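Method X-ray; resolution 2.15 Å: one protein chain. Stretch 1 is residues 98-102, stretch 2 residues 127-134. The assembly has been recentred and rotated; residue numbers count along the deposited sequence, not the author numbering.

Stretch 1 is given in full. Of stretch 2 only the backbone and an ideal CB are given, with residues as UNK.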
# COMPACT_ATOMS: atom_id res chain seq x y z
N GLU B 98 -28.73 -40.25 47.90
CA GLU B 98 -28.83 -38.81 48.12
C GLU B 98 -27.61 -38.31 48.87
O GLU B 98 -27.18 -38.91 49.86
CB GLU B 98 -30.10 -38.48 48.90
CG GLU B 98 -31.37 -38.67 48.09
CD GLU B 98 -32.51 -37.77 48.54
OE1 GLU B 98 -33.67 -38.24 48.58
OE2 GLU B 98 -32.24 -36.60 48.86
N ASN B 99 -27.04 -37.20 48.39
CA ASN B 99 -25.85 -36.59 48.98
C ASN B 99 -24.62 -37.49 48.87
O ASN B 99 -23.69 -37.37 49.67
CB ASN B 99 -26.09 -36.18 50.44
CG ASN B 99 -25.28 -34.97 50.86
OD1 ASN B 99 -24.37 -34.54 50.16
ND2 ASN B 99 -25.61 -34.42 52.02
N LYS B 100 -24.60 -38.40 47.89
CA LYS B 100 -23.52 -39.36 47.71
C LYS B 100 -22.99 -39.25 46.28
O LYS B 100 -23.63 -39.74 45.35
CB LYS B 100 -23.99 -40.79 47.99
CG LYS B 100 -24.41 -41.06 49.42
CD LYS B 100 -23.27 -40.80 50.38
CE LYS B 100 -22.15 -41.82 50.20
NZ LYS B 100 -21.31 -41.96 51.41
N SER B 101 -21.82 -38.63 46.11
CA SER B 101 -21.25 -38.47 44.77
C SER B 101 -20.88 -39.82 44.17
O SER B 101 -20.13 -40.59 44.78
CB SER B 101 -20.02 -37.56 44.84
OG SER B 101 -19.57 -37.24 43.54
N ILE B 102 -21.39 -40.09 42.97
CA ILE B 102 -21.20 -41.37 42.30
C ILE B 102 -20.57 -41.13 40.93
O ILE B 102 -21.04 -40.26 40.18
CB ILE B 102 -22.53 -42.14 42.17
CG1 ILE B 102 -23.06 -42.48 43.55
CG2 ILE B 102 -22.36 -43.41 41.35
CD1 ILE B 102 -24.48 -42.89 43.52
N UNK B 127 -14.39 -30.12 44.63
CA UNK B 127 -15.84 -30.00 44.64
C UNK B 127 -16.54 -31.03 45.53
O UNK B 127 -17.75 -30.91 45.75
CB UNK B 127 -16.37 -30.13 43.21
N UNK B 128 -15.82 -32.04 46.04
CA UNK B 128 -16.46 -33.10 46.80
C UNK B 128 -17.10 -32.58 48.08
O UNK B 128 -17.99 -33.23 48.64
CB UNK B 128 -15.44 -34.19 47.13
N UNK B 129 -16.69 -31.40 48.55
CA UNK B 129 -17.24 -30.86 49.77
C UNK B 129 -18.39 -29.89 49.62
O UNK B 129 -18.85 -29.34 50.62
CB UNK B 129 -16.12 -30.17 50.55
N UNK B 130 -18.89 -29.66 48.40
CA UNK B 130 -19.88 -28.62 48.18
C UNK B 130 -21.17 -28.90 48.94
O UNK B 130 -21.83 -27.97 49.43
CB UNK B 130 -20.17 -28.48 46.68
N UNK B 131 -21.56 -30.17 49.06
CA UNK B 131 -22.75 -30.55 49.81
C UNK B 131 -22.41 -31.25 51.13
O UNK B 131 -23.23 -32.00 51.66
CB UNK B 131 -23.63 -31.46 48.95
N UNK B 132 -21.21 -31.02 51.67
CA UNK B 132 -20.84 -31.50 52.98
C UNK B 132 -20.09 -32.81 53.00
O UNK B 132 -19.68 -33.24 54.09
CB UNK B 132 -22.10 -31.64 53.83
N UNK B 133 -19.91 -33.47 51.86
CA UNK B 133 -19.16 -34.71 51.84
C UNK B 133 -17.67 -34.44 52.05
O UNK B 133 -17.18 -33.32 51.90
CB UNK B 133 -19.39 -35.45 50.52
N UNK B 134 -16.94 -35.50 52.41
CA UNK B 134 -15.49 -35.44 52.54
C UNK B 134 -14.86 -36.53 51.70
O UNK B 134 -15.43 -37.61 51.53
CB UNK B 134 -15.06 -35.57 54.00

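Position 127 opens a type I turn, and its ideal CB finds nothing of stretch 1 within reach, so this contact leaves the choice wide. The deposited residue is Phe 127; its side chain stays clear of stretch 1, while its backbone O accepts the turn's hydrogen bond from N of position 130.

At position 128 CA-to-CB runs sideways, and the CB itself touches nothing of stretch 1. The backbone nonetheless passes 7.5 Å from Ser 101, CA to CA, and the CB of Ser 101 points toward this stretch. A short residue would leave the gap unfilled; a medium aliphatic one, leucine, isoleucine or methionine, could cross it. The deposited Ile 128, chi1 t and chi2 p, brings its CD1 to 3.7 Å from Ser 101 CB.

Position 129 meets open space. There is room for a CB and phi/psi of -95/5 forbids none, so many residues would suit as far as this contact goes; Gly 129 is deposited. Position 130 is out of reach, so this contact sets no preference; Lys 130 is deposited.

Position 131 points its CB toward stretch 1, and the ideal CB lies close against the end of the Asn 99 side chain, whichever amide atom is there. The start of the side chain is therefore crowded, and a residue whose bulk turns off beyond CB would do: an aromatic, leucine or methionine. Phe 131 does so. Its CB packs against the Asn 99 side chain, and chi1 m leads the ring away, while its carbonyl O lies beside the Asn 99 amide.

Position 132 has phi/psi of 95/-5, where a CB would be jammed against the preceding carbonyl O. The backbone itself asks for glycine, and Gly 132 is there, its N hydrogen-bonded to Gly 129 O at 3.1 Å to close a second type I turn.

Position 133 faces stretch 1. Its ideal CB lies 6.0 Å from Ser 101 N, so only a longer arm reaches that donor, and the amine of Lys 100 is also ahead. An acceptor is wanted: glutamate, or glutamine with less charge complementarity. Glu 133, chi1 m and chi2 t, takes the hydrogen bond from Ser 101 N on OE1, at 2.9 Å. Glu 133 OE2 accepts from a water O at 2.8 Å, which also donates to Ser 101 O, at 2.8 Å. Lys 100 NZ stands 4.2 Å from Glu 133 OE2, favourable in charge but beyond a salt bridge.

Position 134 turns clear of stretch 1 and is unconstrained by it; Thr 134 is deposited.

Stretch 2 (127-134) FIGKFGET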
# COMPACT_ATOMS: atom_id res chain seq x y z
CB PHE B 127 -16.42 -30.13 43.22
CG PHE B 127 -16.26 -28.89 42.39
CD1 PHE B 127 -15.11 -28.67 41.64
CD2 PHE B 127 -17.27 -27.94 42.33
CE1 PHE B 127 -14.97 -27.54 40.87
CE2 PHE B 127 -17.14 -26.80 41.56
CZ PHE B 127 -15.98 -26.60 40.83
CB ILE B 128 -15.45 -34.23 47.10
CG1 ILE B 128 -16.15 -35.49 47.63
CG2 ILE B 128 -14.40 -33.76 48.09
CD1 ILE B 128 -17.38 -35.89 46.83
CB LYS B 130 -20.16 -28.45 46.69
CG LYS B 130 -19.00 -27.89 45.88
CD LYS B 130 -18.75 -26.42 46.18
CE LYS B 130 -17.70 -25.84 45.23
NZ LYS B 130 -17.25 -24.48 45.63
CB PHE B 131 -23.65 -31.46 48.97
CG PHE B 131 -24.18 -30.81 47.72
CD1 PHE B 131 -25.29 -29.98 47.77
CD2 PHE B 131 -23.58 -31.05 46.49
CE1 PHE B 131 -25.78 -29.39 46.62
CE2 PHE B 131 -24.07 -30.46 45.34
CZ PHE B 131 -25.17 -29.63 45.40
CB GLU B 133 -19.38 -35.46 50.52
CG GLU B 133 -20.66 -36.28 50.46
CD GLU B 133 -20.69 -37.21 49.26
OE1 GLU B 133 -21.13 -36.77 48.18
OE2 GLU B 133 -20.29 -38.38 49.40
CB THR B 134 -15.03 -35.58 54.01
OG1 THR B 134 -15.26 -36.92 54.46
CG2 THR B 134 -15.78 -34.61 54.91
O HOH W 1 -19.74 -40.39 47.56
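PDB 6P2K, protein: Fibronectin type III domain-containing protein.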